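Local coordinates for protein polysaccharide deacetylase (Streptococcus pyogenes, PDB 6DQ3) that removes N-acetyl groups from the cell wall linkage unit of streptococcal rhamnopolysaccharides, as a metal-dependent enzyme of carbohydrate esterase family 4, at residues A[5-10]-A[59-64]; A[42-47]-A[223-228]; A[48-53]-A[65-70]; A[198-203]-A[211-216]. All coordinates share one frame; numbering follows the deposited sequence.

Interaction 1. Residues A[5-10]-A[59-64]; sequences TPVKIP and RALSNN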
loop_
_atom_site.group_PDB
_atom_site.type_symbol
_atom_site.label_atom_id
_atom_site.label_comp_id
_atom_site.label_asym_id
_atom_site.label_seq_id
_atom_site.Cartn_x
_atom_site.Cartn_y
_atom_site.Cartn_z
ATOM N N THR A 5 9.099 -5.009 -24.356
ATOM C CA THR A 5 7.760 -4.931 -23.784
ATOM C C THR A 5 7.777 -4.173 -22.457
ATOM O O THR A 5 8.638 -4.444 -21.605
ATOM C CB THR A 5 7.202 -6.339 -23.569
ATOM O OG1 THR A 5 7.227 -7.064 -24.804
ATOM C CG2 THR A 5 5.781 -6.284 -23.035
ATOM N N PRO A 6 6.854 -3.233 -22.240
ATOM C CA PRO A 6 6.773 -2.576 -20.927
ATOM C C PRO A 6 6.474 -3.582 -19.825
ATOM O O PRO A 6 5.617 -4.457 -19.974
ATOM C CB PRO A 6 5.624 -1.572 -21.096
ATOM C CG PRO A 6 5.528 -1.337 -22.570
ATOM C CD PRO A 6 5.904 -2.654 -23.210
ATOM N N VAL A 7 7.182 -3.447 -18.703
ATOM C CA VAL A 7 6.985 -4.389 -17.607
ATOM C C VAL A 7 5.658 -4.095 -16.917
ATOM O O VAL A 7 5.157 -2.962 -16.923
ATOM C CB VAL A 7 8.147 -4.340 -16.594
ATOM C CG1 VAL A 7 9.447 -4.781 -17.244
ATOM C CG2 VAL A 7 8.259 -2.952 -15.981
ATOM N N LYS A 8 5.088 -5.129 -16.300
ATOM C CA LYS A 8 3.869 -5.013 -15.517
ATOM C C LYS A 8 4.126 -5.545 -14.111
ATOM O O LYS A 8 4.942 -6.451 -13.911
ATOM C CB LYS A 8 2.719 -5.769 -16.184
ATOM C CG LYS A 8 2.202 -5.094 -17.454
ATOM C CD LYS A 8 1.261 -6.009 -18.223
ATOM C CE LYS A 8 0.709 -5.317 -19.463
ATOM N NZ LYS A 8 -0.115 -6.251 -20.273
ATOM N N ILE A 9 3.444 -4.951 -13.141
ATOM C CA ILE A 9 3.633 -5.289 -11.734
ATOM C C ILE A 9 2.270 -5.346 -11.055
ATOM O O ILE A 9 1.554 -4.334 -11.031
ATOM C CB ILE A 9 4.539 -4.268 -11.029
ATOM C CG1 ILE A 9 5.950 -4.283 -11.619
ATOM C CG2 ILE A 9 4.591 -4.541 -9.529
ATOM C CD1 ILE A 9 6.864 -3.219 -11.037
ATOM N N PRO A 10 1.869 -6.491 -10.497
ATOM C CA PRO A 10 0.646 -6.514 -9.684
ATOM C C PRO A 10 0.876 -5.820 -8.349
ATOM O O PRO A 10 1.809 -6.149 -7.612
ATOM C CB PRO A 10 0.356 -8.010 -9.505
ATOM C CG PRO A 10 1.698 -8.671 -9.639
ATOM C CD PRO A 10 2.490 -7.824 -10.622
ATOM N N ARG A 59 12.298 1.700 -9.400
ATOM C CA ARG A 59 13.404 1.304 -10.262
ATOM C C ARG A 59 12.909 0.435 -11.410
ATOM O O ARG A 59 13.287 0.640 -12.570
ATOM C CB ARG A 59 14.469 0.562 -9.452
ATOM C CG ARG A 59 15.525 1.469 -8.847
ATOM C CD ARG A 59 16.774 0.691 -8.463
ATOM N NE ARG A 59 16.548 -0.225 -7.348
ATOM C CZ ARG A 59 16.621 0.120 -6.066
ATOM N NH1 ARG A 59 16.906 1.371 -5.727
ATOM N NH2 ARG A 59 16.402 -0.786 -5.123
ATOM N N ALA A 60 12.048 -0.538 -11.105
ATOM C CA ALA A 60 11.594 -1.469 -12.131
ATOM C C ALA A 60 10.818 -0.746 -13.223
ATOM O O ALA A 60 11.043 -0.976 -14.417
ATOM C CB ALA A 60 10.734 -2.566 -11.505
ATOM N N LEU A 61 9.883 0.122 -12.833
ATOM C CA LEU A 61 9.073 0.825 -13.820
ATOM C C LEU A 61 9.884 1.872 -14.572
ATOM O O LEU A 61 9.634 2.107 -15.760
ATOM C CB LEU A 61 7.865 1.463 -13.134
ATOM C CG LEU A 61 6.836 0.468 -12.591
ATOM C CD1 LEU A 61 5.784 1.160 -11.740
ATOM C CD2 LEU A 61 6.174 -0.299 -13.734
ATOM N N SER A 62 10.861 2.493 -13.907
ATOM C CA SER A 62 11.657 3.540 -14.536
ATOM C C SER A 62 12.677 2.974 -15.514
ATOM O O SER A 62 12.964 3.595 -16.543
ATOM C CB SER A 62 12.384 4.362 -13.471
ATOM O OG SER A 62 11.489 5.117 -12.680
ATOM N N ASN A 63 13.268 1.823 -15.194
ATOM C CA ASN A 63 14.266 1.199 -16.052
ATOM C C ASN A 63 13.679 0.089 -16.913
ATOM O O ASN A 63 14.381 -0.443 -17.780
ATOM C CB ASN A 63 15.415 0.637 -15.203
ATOM C CG ASN A 63 16.090 1.700 -14.353
ATOM O OD1 ASN A 63 16.253 2.843 -14.776
ATOM N ND2 ASN A 63 16.478 1.324 -13.139
ATOM N N ASN A 64 12.419 -0.275 -16.675
ATOM C CA ASN A 64 11.717 -1.317 -17.425
ATOM C C ASN A 64 12.420 -2.668 -17.317
ATOM O O ASN A 64 12.727 -3.320 -18.319
ATOM C CB ASN A 64 11.546 -0.921 -18.892
ATOM C CG ASN A 64 10.406 -1.657 -19.556
ATOM O OD1 ASN A 64 9.276 -1.640 -19.063
ATOM N ND2 ASN A 64 10.695 -2.332 -20.664
#

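Interaction 2. Residues A[42-47]-A[223-228]; sequences QKMKDE and NLLQTM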
loop_
_atom_site.group_PDB
_atom_site.type_symbol
_atom_site.label_atom_id
_atom_site.label_comp_id
_atom_site.label_asym_id
_atom_site.label_seq_id
_atom_site.Cartn_x
_atom_site.Cartn_y
_atom_site.Cartn_z
ATOM N N GLN A 42 1.276 -17.925 1.208
ATOM C CA GLN A 42 1.870 -19.231 0.968
ATOM C C GLN A 42 1.918 -19.545 -0.523
ATOM O O GLN A 42 2.938 -20.015 -1.038
ATOM C CB GLN A 42 1.083 -20.307 1.715
ATOM C CG GLN A 42 1.609 -21.715 1.510
ATOM C CD GLN A 42 0.694 -22.765 2.118
ATOM O OE1 GLN A 42 -0.463 -22.486 2.433
ATOM N NE2 GLN A 42 1.207 -23.977 2.286
ATOM N N LYS A 43 0.817 -19.286 -1.233
ATOM C CA LYS A 43 0.761 -19.609 -2.656
ATOM C C LYS A 43 1.686 -18.706 -3.467
ATOM O O LYS A 43 2.332 -19.167 -4.416
ATOM C CB LYS A 43 -0.682 -19.505 -3.150
ATOM C CG LYS A 43 -0.910 -19.991 -4.567
ATOM C CD LYS A 43 -0.791 -21.499 -4.695
ATOM C CE LYS A 43 -0.799 -21.899 -6.161
ATOM N NZ LYS A 43 -0.991 -23.364 -6.348
ATOM N N MET A 44 1.766 -17.421 -3.113
ATOM C CA MET A 44 2.717 -16.540 -3.786
ATOM C C MET A 44 4.148 -17.015 -3.566
ATOM O O MET A 44 4.962 -17.011 -4.498
ATOM C CB MET A 44 2.554 -15.105 -3.290
ATOM C CG MET A 44 1.259 -14.441 -3.718
ATOM S SD MET A 44 1.153 -12.738 -3.144
ATOM C CE MET A 44 -0.489 -12.733 -2.424
ATOM N N LYS A 45 4.475 -17.428 -2.339
ATOM C CA LYS A 45 5.827 -17.886 -2.045
ATOM C C LYS A 45 6.153 -19.148 -2.835
ATOM O O LYS A 45 7.225 -19.255 -3.445
ATOM C CB LYS A 45 5.973 -18.132 -0.542
ATOM C CG LYS A 45 7.414 -18.161 -0.040
ATOM C CD LYS A 45 8.010 -16.753 -0.027
ATOM C CE LYS A 45 9.400 -16.713 0.601
ATOM N NZ LYS A 45 9.965 -15.331 0.579
ATOM N N ASP A 46 5.227 -20.111 -2.846
ATOM C CA ASP A 46 5.446 -21.355 -3.577
ATOM C C ASP A 46 5.635 -21.097 -5.068
ATOM O O ASP A 46 6.406 -21.800 -5.736
ATOM C CB ASP A 46 4.268 -22.305 -3.348
ATOM C CG ASP A 46 4.244 -22.892 -1.944
ATOM O OD1 ASP A 46 5.223 -22.702 -1.194
ATOM O OD2 ASP A 46 3.240 -23.550 -1.594
ATOM N N GLU A 47 4.922 -20.113 -5.612
ATOM C CA GLU A 47 5.050 -19.740 -7.014
ATOM C C GLU A 47 6.291 -18.902 -7.289
ATOM O O GLU A 47 6.489 -18.477 -8.433
ATOM C CB GLU A 47 3.798 -18.982 -7.460
ATOM C CG GLU A 47 2.583 -19.879 -7.651
ATOM C CD GLU A 47 2.668 -20.691 -8.930
ATOM O OE1 GLU A 47 2.907 -20.084 -9.993
ATOM O OE2 GLU A 47 2.508 -21.929 -8.873
ATOM N N ASN A 223 -7.417 -18.163 -7.445
ATOM C CA ASN A 223 -7.984 -17.128 -8.303
ATOM C C ASN A 223 -7.184 -15.832 -8.208
ATOM O O ASN A 223 -7.014 -15.127 -9.210
ATOM C CB ASN A 223 -9.451 -16.902 -7.946
ATOM C CG ASN A 223 -10.351 -17.990 -8.496
ATOM O OD1 ASN A 223 -10.152 -18.472 -9.612
ATOM N ND2 ASN A 223 -11.342 -18.389 -7.712
ATOM N N LEU A 224 -6.670 -15.508 -7.021
ATOM C CA LEU A 224 -5.826 -14.325 -6.890
ATOM C C LEU A 224 -4.609 -14.417 -7.806
ATOM O O LEU A 224 -4.296 -13.470 -8.537
ATOM C CB LEU A 224 -5.389 -14.149 -5.439
ATOM C CG LEU A 224 -4.408 -13.007 -5.168
ATOM C CD1 LEU A 224 -4.902 -11.686 -5.714
ATOM C CD2 LEU A 224 -4.141 -12.923 -3.665
ATOM N N LEU A 225 -3.914 -15.555 -7.778
ATOM C CA LEU A 225 -2.707 -15.718 -8.582
ATOM C C LEU A 225 -3.009 -15.606 -10.073
ATOM O O LEU A 225 -2.226 -15.017 -10.828
ATOM C CB LEU A 225 -2.061 -17.063 -8.258
ATOM C CG LEU A 225 -1.065 -17.142 -7.101
ATOM C CD1 LEU A 225 0.242 -16.470 -7.529
ATOM C CD2 LEU A 225 -1.585 -16.520 -5.824
ATOM N N GLN A 226 -4.129 -16.177 -10.524
ATOM C CA GLN A 226 -4.522 -16.017 -11.917
ATOM C C GLN A 226 -4.766 -14.552 -12.253
ATOM O O GLN A 226 -4.450 -14.107 -13.362
ATOM C CB GLN A 226 -5.769 -16.851 -12.209
ATOM C CG GLN A 226 -5.516 -18.356 -12.178
ATOM C CD GLN A 226 -6.759 -19.171 -12.487
ATOM O OE1 GLN A 226 -7.638 -18.730 -13.231
ATOM N NE2 GLN A 226 -6.841 -20.364 -11.909
ATOM N N THR A 227 -5.311 -13.786 -11.305
ATOM C CA THR A 227 -5.578 -12.374 -11.544
ATOM C C THR A 227 -4.291 -11.568 -11.638
ATOM O O THR A 227 -4.247 -10.550 -12.337
ATOM C CB THR A 227 -6.462 -11.813 -10.427
ATOM O OG1 THR A 227 -7.750 -12.438 -10.474
ATOM C CG2 THR A 227 -6.619 -10.308 -10.563
ATOM N N MET A 228 -3.243 -12.004 -10.945
ATOM C CA MET A 228 -1.974 -11.292 -10.931
ATOM C C MET A 228 -1.125 -11.564 -12.164
ATOM O O MET A 228 -0.145 -10.849 -12.386
ATOM C CB MET A 228 -1.178 -11.676 -9.679
ATOM C CG MET A 228 -1.844 -11.295 -8.372
ATOM S SD MET A 228 -1.163 -12.178 -6.948
ATOM C CE MET A 228 0.540 -11.631 -6.940
#

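Interaction 3. Residues A[48-53]-A[65-70]; sequences GYYFLS and ELPAKK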
loop_
_atom_site.group_PDB
_atom_site.type_symbol
_atom_site.label_atom_id
_atom_site.label_comp_id
_atom_site.label_asym_id
_atom_site.label_seq_id
_atom_site.Cartn_x
_atom_site.Cartn_y
_atom_site.Cartn_z
ATOM N N GLY A 48 7.121 -18.657 -6.279
ATOM C CA GLY A 48 8.370 -17.959 -6.483
ATOM C C GLY A 48 8.270 -16.457 -6.578
ATOM O O GLY A 48 9.152 -15.834 -7.176
ATOM N N TYR A 49 7.237 -15.849 -5.997
ATOM C CA TYR A 49 7.085 -14.406 -6.087
ATOM C C TYR A 49 8.147 -13.690 -5.260
ATOM O O TYR A 49 8.497 -14.115 -4.156
ATOM C CB TYR A 49 5.688 -13.976 -5.630
ATOM C CG TYR A 49 4.699 -13.871 -6.770
ATOM C CD1 TYR A 49 3.967 -14.975 -7.175
ATOM C CD2 TYR A 49 4.516 -12.674 -7.459
ATOM C CE1 TYR A 49 3.072 -14.899 -8.221
ATOM C CE2 TYR A 49 3.617 -12.584 -8.514
ATOM C CZ TYR A 49 2.899 -13.703 -8.892
ATOM O OH TYR A 49 2.005 -13.636 -9.938
ATOM N N TYR A 50 8.669 -12.606 -5.830
ATOM C CA TYR A 50 9.570 -11.666 -5.173
ATOM C C TYR A 50 8.741 -10.487 -4.676
ATOM O O TYR A 50 7.993 -9.881 -5.449
ATOM C CB TYR A 50 10.642 -11.217 -6.177
ATOM C CG TYR A 50 11.704 -10.269 -5.670
ATOM C CD1 TYR A 50 11.417 -8.930 -5.433
ATOM C CD2 TYR A 50 13.009 -10.702 -5.472
ATOM C CE1 TYR A 50 12.395 -8.058 -4.977
ATOM C CE2 TYR A 50 13.991 -9.838 -5.024
ATOM C CZ TYR A 50 13.680 -8.517 -4.777
ATOM O OH TYR A 50 14.665 -7.663 -4.330
ATOM N N PHE A 51 8.860 -10.177 -3.388
ATOM C CA PHE A 51 8.048 -9.142 -2.758
ATOM C C PHE A 51 8.799 -7.815 -2.773
ATOM O O PHE A 51 9.869 -7.691 -2.169
ATOM C CB PHE A 51 7.690 -9.551 -1.328
ATOM C CG PHE A 51 6.893 -10.823 -1.252
ATOM C CD1 PHE A 51 5.523 -10.803 -1.451
ATOM C CD2 PHE A 51 7.509 -12.034 -0.978
ATOM C CE1 PHE A 51 4.784 -11.965 -1.399
ATOM C CE2 PHE A 51 6.771 -13.203 -0.915
ATOM C CZ PHE A 51 5.410 -13.168 -1.126
ATOM N N LEU A 52 8.229 -6.824 -3.447
ATOM C CA LEU A 52 8.938 -5.587 -3.728
ATOM C C LEU A 52 8.728 -4.531 -2.650
ATOM O O LEU A 52 7.677 -4.464 -2.010
ATOM C CB LEU A 52 8.479 -5.017 -5.070
ATOM C CG LEU A 52 8.537 -5.947 -6.280
ATOM C CD1 LEU A 52 7.620 -5.415 -7.375
ATOM C CD2 LEU A 52 9.966 -6.077 -6.766
ATOM N N SER A 53 9.757 -3.687 -2.468
ATOM C CA SER A 53 9.654 -2.430 -1.744
ATOM C C SER A 53 9.260 -1.309 -2.700
ATOM O O SER A 53 9.386 -1.451 -3.923
ATOM C CB SER A 53 10.989 -2.088 -1.093
ATOM O OG SER A 53 11.916 -1.669 -2.081
ATOM N N GLU A 65 12.649 -3.104 -16.081
ATOM C CA GLU A 65 13.252 -4.406 -15.830
ATOM C C GLU A 65 12.807 -4.897 -14.459
ATOM O O GLU A 65 12.753 -4.123 -13.501
ATOM C CB GLU A 65 14.782 -4.345 -15.923
ATOM C CG GLU A 65 15.448 -3.277 -15.066
ATOM C CD GLU A 65 16.915 -3.076 -15.411
ATOM O OE1 GLU A 65 17.405 -3.719 -16.366
ATOM O OE2 GLU A 65 17.581 -2.266 -14.730
ATOM N N LEU A 66 12.473 -6.171 -14.381
ATOM C CA LEU A 66 12.021 -6.714 -13.106
ATOM C C LEU A 66 13.151 -7.471 -12.412
ATOM O O LEU A 66 13.993 -8.089 -13.071
ATOM C CB LEU A 66 10.829 -7.657 -13.299
ATOM C CG LEU A 66 9.591 -7.052 -13.953
ATOM C CD1 LEU A 66 8.487 -8.102 -14.111
ATOM C CD2 LEU A 66 9.049 -5.862 -13.177
ATOM N N PRO A 67 13.218 -7.430 -11.077
ATOM C CA PRO A 67 14.272 -8.178 -10.375
ATOM C C PRO A 67 14.049 -9.682 -10.342
ATOM O O PRO A 67 14.950 -10.415 -9.912
ATOM C CB PRO A 67 14.240 -7.582 -8.959
ATOM C CG PRO A 67 12.827 -7.128 -8.777
ATOM C CD PRO A 67 12.374 -6.650 -10.148
ATOM N N ALA A 68 12.892 -10.159 -10.789
ATOM C CA ALA A 68 12.594 -11.584 -10.833
ATOM C C ALA A 68 11.516 -11.799 -11.885
ATOM O O ALA A 68 10.911 -10.845 -12.380
ATOM C CB ALA A 68 12.141 -12.106 -9.466
ATOM N N LYS A 69 11.278 -13.066 -12.224
ATOM C CA LYS A 69 10.215 -13.369 -13.176
ATOM C C LYS A 69 8.850 -13.018 -12.599
ATOM O O LYS A 69 7.999 -12.460 -13.300
ATOM C CB LYS A 69 10.270 -14.841 -13.587
ATOM C CG LYS A 69 11.416 -15.179 -14.535
ATOM C CD LYS A 69 11.451 -16.667 -14.851
ATOM C CE LYS A 69 12.698 -17.048 -15.641
ATOM N NZ LYS A 69 12.779 -18.521 -15.860
ATOM N N LYS A 70 8.622 -13.319 -11.321
ATOM C CA LYS A 70 7.358 -13.015 -10.662
ATOM C C LYS A 70 7.604 -12.032 -9.526
ATOM O O LYS A 70 8.407 -12.301 -8.626
ATOM C CB LYS A 70 6.691 -14.290 -10.150
ATOM C CG LYS A 70 6.583 -15.356 -11.222
ATOM C CD LYS A 70 5.605 -16.438 -10.832
ATOM C CE LYS A 70 5.733 -17.631 -11.756
ATOM N NZ LYS A 70 5.375 -18.883 -11.039
HETATM O O HOH W 1 10.226 -15.264 -9.631
#

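Interaction 4. Residues A[198-203]-A[211-216]; sequences EGIASA and NRIRIL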
loop_
_atom_site.group_PDB
_atom_site.type_symbol
_atom_site.label_atom_id
_atom_site.label_comp_id
_atom_site.label_asym_id
_atom_site.label_seq_id
_atom_site.Cartn_x
_atom_site.Cartn_y
_atom_site.Cartn_z
ATOM N N GLU A 198 -8.848 -0.525 -10.852
ATOM C CA GLU A 198 -8.565 -1.959 -10.834
ATOM C C GLU A 198 -7.715 -2.396 -12.025
ATOM O O GLU A 198 -8.002 -2.047 -13.176
ATOM C CB GLU A 198 -9.879 -2.744 -10.813
ATOM C CG GLU A 198 -9.743 -4.263 -10.786
ATOM C CD GLU A 198 -9.160 -4.795 -9.485
ATOM O OE1 GLU A 198 -9.255 -4.108 -8.446
ATOM O OE2 GLU A 198 -8.600 -5.909 -9.507
ATOM N N GLY A 199 -6.681 -3.168 -11.739
ATOM C CA GLY A 199 -5.878 -3.798 -12.771
ATOM C C GLY A 199 -4.434 -3.944 -12.337
ATOM O O GLY A 199 -4.000 -3.412 -11.316
ATOM N N ILE A 200 -3.687 -4.709 -13.138
ATOM C CA ILE A 200 -2.238 -4.772 -12.977
ATOM C C ILE A 200 -1.637 -3.429 -13.383
ATOM O O ILE A 200 -2.185 -2.705 -14.225
ATOM C CB ILE A 200 -1.654 -5.929 -13.808
ATOM C CG1 ILE A 200 -2.324 -7.242 -13.391
ATOM C CG2 ILE A 200 -0.151 -5.999 -13.646
ATOM C CD1 ILE A 200 -1.948 -8.446 -14.236
ATOM N N ALA A 201 -0.500 -3.088 -12.781
ATOM C CA ALA A 201 0.093 -1.771 -12.966
ATOM C C ALA A 201 1.202 -1.788 -14.014
ATOM O O ALA A 201 1.839 -2.812 -14.270
ATOM C CB ALA A 201 0.654 -1.225 -11.648
ATOM N N SER A 202 1.413 -0.630 -14.636
ATOM C CA SER A 202 2.516 -0.443 -15.567
ATOM C C SER A 202 2.801 1.051 -15.645
ATOM O O SER A 202 2.003 1.875 -15.198
ATOM C CB SER A 202 2.194 -1.011 -16.953
ATOM O OG SER A 202 1.103 -0.322 -17.535
ATOM N N ALA A 203 3.952 1.394 -16.227
ATOM C CA ALA A 203 4.319 2.804 -16.346
ATOM C C ALA A 203 3.224 3.593 -17.061
ATOM O O ALA A 203 2.954 4.755 -16.728
ATOM C CB ALA A 203 5.651 2.936 -17.088
ATOM N N ASN A 211 -2.379 1.572 -11.194
ATOM C CA ASN A 211 -3.478 0.668 -10.890
ATOM C C ASN A 211 -3.141 -0.195 -9.677
ATOM O O ASN A 211 -1.972 -0.462 -9.386
ATOM C CB ASN A 211 -3.771 -0.277 -12.062
ATOM C CG ASN A 211 -4.255 0.429 -13.310
ATOM O OD1 ASN A 211 -4.662 1.587 -13.282
ATOM N ND2 ASN A 211 -4.225 -0.293 -14.427
ATOM N N ARG A 212 -4.180 -0.671 -8.994
ATOM C CA ARG A 212 -4.016 -1.676 -7.951
ATOM C C ARG A 212 -5.071 -2.759 -8.108
ATOM O O ARG A 212 -6.106 -2.562 -8.749
ATOM C CB ARG A 212 -4.093 -1.054 -6.549
ATOM C CG ARG A 212 -2.898 -0.169 -6.221
ATOM C CD ARG A 212 -2.749 0.046 -4.723
ATOM N NE ARG A 212 -3.697 1.028 -4.203
ATOM C CZ ARG A 212 -3.803 1.358 -2.921
ATOM N NH1 ARG A 212 -3.018 0.779 -2.015
ATOM N NH2 ARG A 212 -4.692 2.262 -2.543
ATOM N N ILE A 213 -4.780 -3.920 -7.529
ATOM C CA ILE A 213 -5.681 -5.069 -7.542
ATOM C C ILE A 213 -6.329 -5.140 -6.167
ATOM O O ILE A 213 -5.643 -5.370 -5.164
ATOM C CB ILE A 213 -4.938 -6.371 -7.875
ATOM C CG1 ILE A 213 -4.398 -6.325 -9.305
ATOM C CG2 ILE A 213 -5.855 -7.571 -7.659
ATOM C CD1 ILE A 213 -3.303 -7.348 -9.577
ATOM N N ARG A 214 -7.644 -4.935 -6.109
ATOM C CA ARG A 214 -8.352 -4.984 -4.837
ATOM C C ARG A 214 -8.482 -6.434 -4.384
ATOM O O ARG A 214 -8.911 -7.301 -5.153
ATOM C CB ARG A 214 -9.735 -4.341 -4.954
ATOM C CG ARG A 214 -10.495 -4.299 -3.625
ATOM C CD ARG A 214 -11.905 -3.742 -3.768
ATOM N NE ARG A 214 -11.933 -2.338 -4.174
ATOM C CZ ARG A 214 -11.730 -1.312 -3.354
ATOM N NH1 ARG A 214 -11.464 -1.521 -2.072
ATOM N NH2 ARG A 214 -11.783 -0.071 -3.819
ATOM N N ILE A 215 -8.107 -6.694 -3.136
ATOM C CA ILE A 215 -8.233 -8.030 -2.562
ATOM C C ILE A 215 -9.653 -8.197 -2.038
ATOM O O ILE A 215 -10.078 -7.483 -1.124
ATOM C CB ILE A 215 -7.201 -8.257 -1.447
ATOM C CG1 ILE A 215 -5.782 -8.080 -1.989
ATOM C CG2 ILE A 215 -7.392 -9.639 -0.834
ATOM C CD1 ILE A 215 -5.412 -9.033 -3.108
ATOM N N LEU A 216 -10.388 -9.113 -2.624
ATOM C CA LEU A 216 -11.736 -9.412 -2.173
ATOM C C LEU A 216 -11.698 -10.494 -1.097
ATOM O O LEU A 216 -10.792 -11.333 -1.090
ATOM C CB LEU A 216 -12.589 -9.881 -3.344
ATOM C CG LEU A 216 -12.696 -8.896 -4.511
ATOM C CD1 LEU A 216 -13.335 -9.553 -5.721
ATOM C CD2 LEU A 216 -13.487 -7.668 -4.084
HETATM O O HOH W 2 -9.752 -7.445 -7.732
HETATM O O HOH W 3 -1.720 -3.432 -9.865
#

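Interaction 1. Residues A[5-10]-A[59-64]
Asn64, the first residue past helix 54-63, uses its side-chain amide to bind the backbone of the segment that runs into strand 8-14, much as a neighbouring strand would. Its OD1 accepts from Val7 N at 2.8 Å, and its ND2 donates to Thr5 O at 3.1 Å, so one carboxamide spans the peptide on both sides of Pro6, whose own N has no hydrogen to give. The second bond is fairly straight (160° at the hydrogen) and Thr5 O lies close to the plane of the amide, although ND2 stands well above the plane of the Thr5 carbonyl. Two bonds at opposite ends fix the rotation of the group, and ND2 has a further partner in Glu4. CG is anti to the backbone N (chi1 -158°); positive phi marks Asn64 as leaving the helix. Val7 slides past Asn64 in the opposite direction, and its CG2 comes 3.8 Å from Ala60 O. Deeper in, the packing turns apolar. Ile9 CD1 touches Ala60 CB and Leu61 CG, each at 4.0 Å, and Leu61 CD2 also meets Val7 CG2 at 4.1 Å. Leu66 and Leu52 also touch Ile9. A carboxamide at a helix C-terminus thus hydrogen-bonds the backbone ahead of strand 8-14, an arrangement consistent with the distorted beta/alpha barrel of carbohydrate esterase family 4.

Interaction 2. Residues A[42-47]-A[223-228]
Leu225 of helix 221-228 pushes its branched end against Lys43, Met44 and Glu47 of helix 34-46, crossing each of these side chains at a slant. CD2 is the busier methyl: it lies 3.8 Å from Lys43 CG and 4.1 Å from Met44 CG. Leu225 CD1 meets Glu47 CG at 4.1 Å. Only the aliphatic part of Lys43 takes part: the chain bends at chi2 (71°), which turns CD aside, and the end of the side chain leads away. Glu47 likewise gives carbon to the contact, while its OE1 has its partner in Lys70.

On the buried side the two methionines meet at about a right angle, with Met228 CE 4.0 Å from Met44 SD. Met44 runs straight as far as SD, then turns at chi3 (-131°), and its CE ends 3.9 Å from Leu224 CD2. No hydrogen bond joins the two segments; the join is made by methyl, methylene and thioether groups, with Leu12 of strand 8-14 touching both methionines. Tyr49 also packs on Leu225 and Met228.

The axes of segments 42-46 and 223-228 come within 10.5 Å and cross at -52°, and the residues that touch include the i, i+4 pairs Lys43 and Glu47, Leu224 and Met228. Such an angle is close to that of classical ridges-into-grooves packing, here between two helices on the outside of an alpha/beta fold.

Interaction 3. Residues A[48-53]-A[65-70]
Lys70 and Tyr49 meet where the chain, having left strand 50-51 for helix 54-63, returns to strand 71-77, which runs parallel to strand 50-51: a short beta-alpha-beta unit. The lysine can be followed outward. Its CB sits squarely over the centre of the Tyr49 ring, 3.7 Å from the centroid and 7° off the normal, a clear CH-pi contact. CG is anti to the carbonyl carbon (chi1 -51°), and the extended chain then crosses the ring at about a right angle, bringing CD to 3.9 Å from Tyr49 CE1. The tip leaves the ring, and NZ makes a salt bridge with Glu47, one residue before the Schellman turn at Gly48.

The lysine's backbone does the pairing: Tyr50 N donates to Lys70 O at 2.8 Å, nearly straight, and Val72 continues the bonding to Tyr50 and Leu52. Tyr50 itself lies over the loop. Pro67 CG stands over one face of its ring, offset toward the rim, 3.9 Å from CE1, while the hydroxyl goes to Glu56. Leu52 CD2 touches the same Pro67 CG at 3.7 Å, so one proline carbon touches both an aromatic and an aliphatic side chain. Ala68 CB packs on Tyr50 CB at 3.7 Å. At the start of the pairing a water bridges the chains, donating to Gly48 O at 2.7 Å and accepting from Lys70 N.

Interaction 4. Residues A[198-203]-A[211-216]
A single parallel bridge, Glu198 with Arg212, extended by a side-chain bond to Arg214 N, joins the two segments where strand 192-198 ends beside strand 210-214. Gly199 N donates to Arg212 O at 3.1 Å from well above the carbonyl plane, and Glu198 CA also faces that oxygen. Glu198 then folds back: CG is anti to the backbone N, the chain bends at chi2 (68°), and OE1 accepts from Arg214 N at 3.0 Å through its syn lone pair, almost straight at 171°. The carboxylate thus serves as an acceptor for strand 210-214 where main-chain pairing stops. Its OE2 is linked to Arg214 O by a water that donates to both.

A CB at Gly199 would lie tight against Asn211 ND2 and jam against the preceding carbonyl O; a second water donates to Gly199 O and, weakly, to Asn211 O. Further on, Asn211 ND2 donates to Ile200 O at 3.2 Å. Ile200 and Ile213 lie side by side, pointing the same way, with Ile200 CG1 3.9 Å from Ile213 CD1.

Arg212 points away from this contact and forms a salt bridge with Asp77, neighbour of the zinc ligand Asp78. Strand 8-14 bonds to both segments, at Ala201 through Ile9 and at Ile213 through Ile11 and Met13, while helix 221-228 packs on Ile213 through Thr227 and on Ile215 through Leu224.

How the interactions relate
Strand 8-14 ties the set together. In interaction 1, Ile9 N lies 2.9 Å from Ala201 O of interaction 4, a probable hydrogen bond, and Ile9 CG2 packs on Leu52 CD1 of interaction 3. Interactions 2 and 3 share the Glu47 OE1 to Lys70 NZ pair (2.9 Å), and Leu225 CD1 comes 3.3 Å from Tyr49 CE1. Helix 221-228 then reaches interaction 4, where Ile200 CD1 is 3.5 Å from Met228 O. Interactions 3 and 4 do not touch; their nearest atoms are about 8 Å apart. Interaction 4 reaches the metal region: the Arg212 side chain is about 4 Å from a bound acetate and about 7 Å from a zinc ion.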